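Non-toxic crystal protein (Bacillus thuringiensis, PDB 2D42) is a non-toxic protein of parasporal inclusions whose fold closely resembles that of beta-pore-forming toxins of the aerolysin and epsilon-toxin type. Local coordinates at residues Phe138-Ile144 / Thr236-Ile242; Tyr156-Ala162 / Gln231-Phe237. Residue numbers count along the deposited sequence, not the author numbering.

Interaction 1. Residues Phe138-Ile144 / Thr236-Ile242; sequences FRDSQTI and TFIDVVI
Two extended strands, 138-144 and 236-242, run roughly parallel, 8.0 Å apart at closest axis approach and crossing at -26°. These are sandwich-like layers of one curled, branched sheet, closer than the usual 10 Å or so. The backbone of 138-144 bonds to strand 71-94; mainly side chains and one bridging water fill the gap. Nearest CA pairs are Phe138-Thr236 (7.6 Å), Gln142-Ile238 (7.0 Å) and Ile144-Val240 (8.0 Å); CA-to-CB bonds of the even-numbered residues point toward the other strand. Phe138 CD1 rests 3.7 Å from Thr236 CG2. Thr236 (chi1 p) donates from OG1 to Asp140 OD2 at 2.6 Å, an oxygen also hydrogen-bonded to Tyr156 OH. Ile238 (m, t) reaches Asp140 CB with CD1 and Gln142 CB with CG2, both at 3.7 Å. Ile144 CG1 meets Val240 CG1 at 4.0 Å and Ile144 CD1 meets Ile242 CD1 at 3.3 Å. Gln142 turns NE2 back onto Thr143 O (2.8 Å), while a water donates to Gln142 OE1 (3.1 Å) and Ile238 O (2.6 Å).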
loop_
_atom_site.group_PDB
_atom_site.type_symbol
_atom_site.label_atom_id
_atom_site.label_comp_id
_atom_site.label_asym_id
_atom_site.label_seq_id
_atom_site.Cartn_x
_atom_site.Cartn_y
_atom_site.Cartn_z
ATOM N N PHE A 138 6.059 15.343 15.040
ATOM C CA PHE A 138 6.198 15.074 16.462
ATOM C C PHE A 138 6.403 16.359 17.249
ATOM O O PHE A 138 7.344 17.115 17.005
ATOM C CB PHE A 138 7.359 14.106 16.702
ATOM C CG PHE A 138 7.167 12.764 16.054
ATOM C CD1 PHE A 138 6.201 11.886 16.528
ATOM C CD2 PHE A 138 7.934 12.391 14.951
ATOM C CE1 PHE A 138 5.991 10.650 15.912
ATOM C CE2 PHE A 138 7.736 11.160 14.327
ATOM C CZ PHE A 138 6.761 10.287 14.808
ATOM N N ARG A 139 5.497 16.601 18.192
ATOM C CA ARG A 139 5.548 17.781 19.038
ATOM C C ARG A 139 5.430 17.314 20.483
ATOM O O ARG A 139 4.498 16.589 20.832
ATOM C CB ARG A 139 4.387 18.736 18.719
ATOM C CG ARG A 139 4.341 19.262 17.285
ATOM C CD ARG A 139 3.304 20.388 17.161
ATOM N NE ARG A 139 3.134 20.867 15.789
ATOM C CZ ARG A 139 2.502 20.191 14.832
ATOM N NH1 ARG A 139 2.396 20.700 13.611
ATOM N NH2 ARG A 139 1.968 19.005 15.094
ATOM N N ASP A 140 6.384 17.725 21.313
ATOM C CA ASP A 140 6.384 17.357 22.722
ATOM C C ASP A 140 7.091 18.427 23.531
ATOM O O ASP A 140 7.900 19.194 23.001
ATOM C CB ASP A 140 7.091 16.011 22.932
ATOM C CG ASP A 140 6.288 14.842 22.395
ATOM O OD1 ASP A 140 5.267 14.491 23.012
ATOM O OD2 ASP A 140 6.669 14.280 21.350
ATOM N N SER A 141 6.777 18.483 24.817
ATOM C CA SER A 141 7.408 19.452 25.693
ATOM C C SER A 141 7.695 18.782 27.017
ATOM O O SER A 141 7.144 17.727 27.317
ATOM C CB SER A 141 6.504 20.666 25.909
ATOM O OG SER A 141 5.400 20.330 26.730
ATOM N N GLN A 142 8.564 19.393 27.807
ATOM C CA GLN A 142 8.925 18.842 29.105
ATOM C C GLN A 142 9.362 19.948 30.049
ATOM O O GLN A 142 10.268 20.723 29.735
ATOM C CB GLN A 142 10.070 17.839 28.954
ATOM C CG GLN A 142 10.660 17.358 30.280
ATOM C CD GLN A 142 9.735 16.429 31.027
ATOM O OE1 GLN A 142 9.406 15.349 30.543
ATOM N NE2 GLN A 142 9.302 16.843 32.211
ATOM N N THR A 143 8.723 20.011 31.210
ATOM C CA THR A 143 9.062 21.013 32.200
ATOM C C THR A 143 10.055 20.389 33.157
ATOM O O THR A 143 9.964 19.205 33.474
ATOM C CB THR A 143 7.814 21.469 32.965
ATOM O OG1 THR A 143 6.829 21.908 32.022
ATOM C CG2 THR A 143 8.155 22.623 33.895
ATOM N N ILE A 144 11.001 21.190 33.623
ATOM C CA ILE A 144 12.041 20.696 34.508
ATOM C C ILE A 144 12.464 21.767 35.495
ATOM O O ILE A 144 12.400 22.954 35.195
ATOM C CB ILE A 144 13.287 20.281 33.681
ATOM C CG1 ILE A 144 14.323 19.624 34.582
ATOM C CG2 ILE A 144 13.892 21.504 32.995
ATOM C CD1 ILE A 144 13.860 18.307 35.146
ATOM N N THR A 236 7.588 8.984 21.088
ATOM C CA THR A 236 8.735 9.826 21.389
ATOM C C THR A 236 9.020 9.867 22.877
ATOM O O THR A 236 8.149 9.579 23.700
ATOM C CB THR A 236 8.512 11.261 20.919
ATOM O OG1 THR A 236 7.321 11.775 21.528
ATOM C CG2 THR A 236 8.372 11.312 19.409
ATOM N N PHE A 237 10.256 10.217 23.215
ATOM C CA PHE A 237 10.663 10.319 24.606
ATOM C C PHE A 237 11.509 11.568 24.790
ATOM O O PHE A 237 12.295 11.932 23.908
ATOM C CB PHE A 237 11.540 9.132 25.041
ATOM C CG PHE A 237 10.926 7.775 24.825
ATOM C CD1 PHE A 237 11.187 7.055 23.662
ATOM C CD2 PHE A 237 10.124 7.192 25.811
ATOM C CE1 PHE A 237 10.664 5.772 23.481
ATOM C CE2 PHE A 237 9.596 5.913 25.644
ATOM C CZ PHE A 237 9.868 5.202 24.478
ATOM N N ILE A 238 11.346 12.226 25.928
ATOM C CA ILE A 238 12.186 13.368 26.237
ATOM C C ILE A 238 12.895 12.969 27.521
ATOM O O ILE A 238 12.254 12.698 28.529
ATOM C CB ILE A 238 11.400 14.665 26.488
ATOM C CG1 ILE A 238 10.747 15.150 25.187
ATOM C CG2 ILE A 238 12.352 15.730 27.028
ATOM C CD1 ILE A 238 9.931 16.435 25.329
ATOM N N ASP A 239 14.218 12.884 27.469
ATOM C CA ASP A 239 14.991 12.534 28.646
ATOM C C ASP A 239 15.858 13.724 29.028
ATOM O O ASP A 239 16.555 14.299 28.196
ATOM C CB ASP A 239 15.853 11.302 28.373
ATOM C CG ASP A 239 15.014 10.064 28.106
ATOM O OD1 ASP A 239 14.359 9.565 29.047
ATOM O OD2 ASP A 239 15.000 9.599 26.953
ATOM N N VAL A 240 15.800 14.087 30.300
ATOM C CA VAL A 240 16.558 15.218 30.795
ATOM C C VAL A 240 17.610 14.810 31.820
ATOM O O VAL A 240 17.293 14.227 32.854
ATOM C CB VAL A 240 15.625 16.251 31.438
ATOM C CG1 VAL A 240 16.413 17.483 31.857
ATOM C CG2 VAL A 240 14.511 16.616 30.465
ATOM N N VAL A 241 18.864 15.109 31.511
ATOM C CA VAL A 241 19.960 14.823 32.416
ATOM C C VAL A 241 20.302 16.152 33.081
ATOM O O VAL A 241 20.655 17.123 32.404
ATOM C CB VAL A 241 21.201 14.301 31.668
ATOM C CG1 VAL A 241 22.397 14.261 32.617
ATOM C CG2 VAL A 241 20.927 12.906 31.110
ATOM N N ILE A 242 20.167 16.195 34.401
ATOM C CA ILE A 242 20.461 17.398 35.170
ATOM C C ILE A 242 21.778 17.170 35.903
ATOM O O ILE A 242 21.954 16.152 36.569
ATOM C CB ILE A 242 19.349 17.677 36.197
ATOM C CG1 ILE A 242 18.050 18.008 35.471
ATOM C CG2 ILE A 242 19.752 18.821 37.115
ATOM C CD1 ILE A 242 16.858 18.088 36.388
HETATM O O HOH W 1 11.793 13.467 31.004
#

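Interaction 2. Residues Tyr156-Ala162 / Gln231-Phe237; sequences YTLEQGA and QIGLQTF
Backbone hydrogen bonds join 156-162 to 231-237, antiparallel strands whose axes approach to 4.5 Å at 140°. Thr157 and Phe237 form a hydrogen-bonded pair, Thr157 N to Phe237 O and Phe237 N to Thr157 O, each 2.8 Å; Gly161 and Ile232 form another, Gly161 N to Ile232 O 2.7 Å and Ile232 N to Gly161 O 3.0 Å. Between them Glu159 N donates to Gln235 O (2.9 Å) and its O accepts from Leu234 N (2.8 Å). Leu234 takes phi/psi -98/-44 and Gln235 -165/168, which puts the extra residue into 231-237 and shifts the register from Leu158-Thr236 to Gln160-Gly233. The extended Glu159 side chain (t, t) accepts at OE1 from Gln235 NE2 (2.9 Å), while OE2 lies at the Phe237 ring edge, 3.8 Å from CE1. On the face with Thr236, Leu158 CD1 settles 3.7 Å from Gly233 CA and 3.9 Å from Thr236 CG2; Tyr156 CE1 lies 3.7 Å from Thr236 CB. Both glycines give room: a CB on Gly233 would clash with Leu158 CD1, one on Gly161 with Leu234 CD1. Leu234 and Gln235 opposite Glu159 make a classic beta bulge in a twisted antiparallel pair, consistent with the elongated fold shared with aerolysin-type pore-forming toxins.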
loop_
_atom_site.group_PDB
_atom_site.type_symbol
_atom_site.label_atom_id
_atom_site.label_comp_id
_atom_site.label_asym_id
_atom_site.label_seq_id
_atom_site.Cartn_x
_atom_site.Cartn_y
_atom_site.Cartn_z
ATOM N N TYR A 156 15.504 14.692 22.772
ATOM C CA TYR A 156 14.241 14.272 22.152
ATOM C C TYR A 156 14.532 13.053 21.286
ATOM O O TYR A 156 15.296 13.135 20.319
ATOM C CB TYR A 156 13.690 15.426 21.298
ATOM C CG TYR A 156 12.247 15.280 20.857
ATOM C CD1 TYR A 156 11.293 14.676 21.682
ATOM C CD2 TYR A 156 11.821 15.806 19.639
ATOM C CE1 TYR A 156 9.943 14.606 21.295
ATOM C CE2 TYR A 156 10.482 15.746 19.245
ATOM C CZ TYR A 156 9.549 15.152 20.076
ATOM O OH TYR A 156 8.216 15.149 19.708
ATOM N N THR A 157 13.941 11.920 21.655
ATOM C CA THR A 157 14.148 10.660 20.953
ATOM C C THR A 157 12.903 10.094 20.293
ATOM O O THR A 157 11.806 10.133 20.860
ATOM C CB THR A 157 14.688 9.589 21.926
ATOM O OG1 THR A 157 15.953 10.016 22.430
ATOM C CG2 THR A 157 14.845 8.242 21.230
ATOM N N LEU A 158 13.083 9.568 19.087
ATOM C CA LEU A 158 11.993 8.948 18.358
ATOM C C LEU A 158 12.243 7.455 18.266
ATOM O O LEU A 158 13.335 7.015 17.891
ATOM C CB LEU A 158 11.874 9.503 16.937
ATOM C CG LEU A 158 10.916 8.722 16.020
ATOM C CD1 LEU A 158 9.485 8.878 16.517
ATOM C CD2 LEU A 158 11.029 9.218 14.587
ATOM N N GLU A 159 11.233 6.674 18.622
ATOM C CA GLU A 159 11.336 5.233 18.518
ATOM C C GLU A 159 10.757 4.910 17.141
ATOM O O GLU A 159 9.558 5.087 16.907
ATOM C CB GLU A 159 10.518 4.568 19.613
ATOM C CG GLU A 159 10.654 3.077 19.661
ATOM C CD GLU A 159 10.051 2.514 20.925
ATOM O OE1 GLU A 159 8.826 2.261 20.943
ATOM O OE2 GLU A 159 10.804 2.351 21.911
ATOM N N GLN A 160 11.618 4.462 16.234
ATOM C CA GLN A 160 11.213 4.140 14.876
ATOM C C GLN A 160 11.133 2.646 14.614
ATOM O O GLN A 160 12.109 1.918 14.803
ATOM C CB GLN A 160 12.183 4.765 13.872
ATOM C CG GLN A 160 11.759 4.580 12.419
ATOM C CD GLN A 160 12.746 5.184 11.445
ATOM O OE1 GLN A 160 13.925 4.834 11.453
ATOM N NE2 GLN A 160 12.271 6.097 10.593
ATOM N N GLY A 161 9.957 2.200 14.176
ATOM C CA GLY A 161 9.754 0.798 13.865
ATOM C C GLY A 161 10.050 0.524 12.402
ATOM O O GLY A 161 10.098 1.443 11.582
ATOM N N ALA A 162 10.258 -0.743 12.071
ATOM C CA ALA A 162 10.539 -1.135 10.699
ATOM C C ALA A 162 9.804 -2.440 10.473
ATOM O O ALA A 162 9.571 -3.191 11.420
ATOM C CB ALA A 162 12.047 -1.323 10.491
ATOM N N GLN A 231 9.306 2.026 7.371
ATOM C CA GLN A 231 9.571 2.440 8.740
ATOM C C GLN A 231 8.527 3.447 9.171
ATOM O O GLN A 231 7.901 4.095 8.333
ATOM C CB GLN A 231 10.956 3.073 8.830
ATOM C CG GLN A 231 12.079 2.104 8.527
ATOM C CD GLN A 231 13.397 2.807 8.264
ATOM O OE1 GLN A 231 14.471 2.249 8.511
ATOM N NE2 GLN A 231 13.327 4.028 7.746
ATOM N N ILE A 232 8.335 3.574 10.479
ATOM C CA ILE A 232 7.373 4.530 11.005
ATOM C C ILE A 232 7.725 4.923 12.436
ATOM O O ILE A 232 8.216 4.099 13.217
ATOM C CB ILE A 232 5.937 3.959 11.020
ATOM C CG1 ILE A 232 5.843 2.812 12.018
ATOM C CG2 ILE A 232 5.557 3.435 9.651
ATOM C CD1 ILE A 232 4.424 2.409 12.321
ATOM N N GLY A 233 7.470 6.185 12.766
ATOM C CA GLY A 233 7.718 6.673 14.112
ATOM C C GLY A 233 6.600 6.124 14.976
ATOM O O GLY A 233 5.430 6.282 14.630
ATOM N N LEU A 234 6.954 5.479 16.086
ATOM C CA LEU A 234 5.977 4.869 16.981
ATOM C C LEU A 234 5.616 5.721 18.195
ATOM O O LEU A 234 4.443 5.813 18.575
ATOM C CB LEU A 234 6.499 3.498 17.450
ATOM C CG LEU A 234 6.707 2.482 16.315
ATOM C CD1 LEU A 234 7.319 1.193 16.855
ATOM C CD2 LEU A 234 5.363 2.212 15.636
ATOM N N GLN A 235 6.628 6.310 18.821
ATOM C CA GLN A 235 6.423 7.169 19.984
ATOM C C GLN A 235 7.687 7.978 20.227
ATOM O O GLN A 235 8.741 7.684 19.658
ATOM C CB GLN A 235 6.109 6.342 21.234
ATOM C CG GLN A 235 7.302 5.580 21.788
ATOM C CD GLN A 235 6.961 4.809 23.049
ATOM O OE1 GLN A 235 6.464 5.377 24.020
ATOM N NE2 GLN A 235 7.234 3.505 23.041
ATOM N N THR A 236 7.588 8.984 21.088
ATOM C CA THR A 236 8.735 9.826 21.389
ATOM C C THR A 236 9.020 9.867 22.877
ATOM O O THR A 236 8.149 9.579 23.700
ATOM C CB THR A 236 8.512 11.261 20.919
ATOM O OG1 THR A 236 7.321 11.775 21.528
ATOM C CG2 THR A 236 8.372 11.312 19.409
ATOM N N PHE A 237 10.256 10.217 23.215
ATOM C CA PHE A 237 10.663 10.319 24.606
ATOM C C PHE A 237 11.509 11.568 24.790
ATOM O O PHE A 237 12.295 11.932 23.908
ATOM C CB PHE A 237 11.540 9.132 25.041
ATOM C CG PHE A 237 10.926 7.775 24.825
ATOM C CD1 PHE A 237 11.187 7.055 23.662
ATOM C CD2 PHE A 237 10.124 7.192 25.811
ATOM C CE1 PHE A 237 10.664 5.772 23.481
ATOM C CE2 PHE A 237 9.596 5.913 25.644
ATOM C CZ PHE A 237 9.868 5.202 24.478
#

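How the interactions relate
Both interactions use strand 219-244 and share Thr236 and Phe237, but they look at it from different directions. Interaction 2 is the in-sheet partnership with strand 150-185, partly buried and held by main-chain hydrogen bonds; interaction 1, farther from the centre of the chain and more open to solvent, crosses between layers to strand 129-146 through side chains and a water. They meet at Thr236, whose side chain lies on the face of interaction 2 that also serves the interlayer gap. There Asp140 OD2 lies 2.4 Å from Tyr156 OH, a probable hydrogen bond, and Phe138 CZ packs 3.5 Å from Leu158 CD1, so these consecutive strands, 129-146 and 150-185, also touch directly.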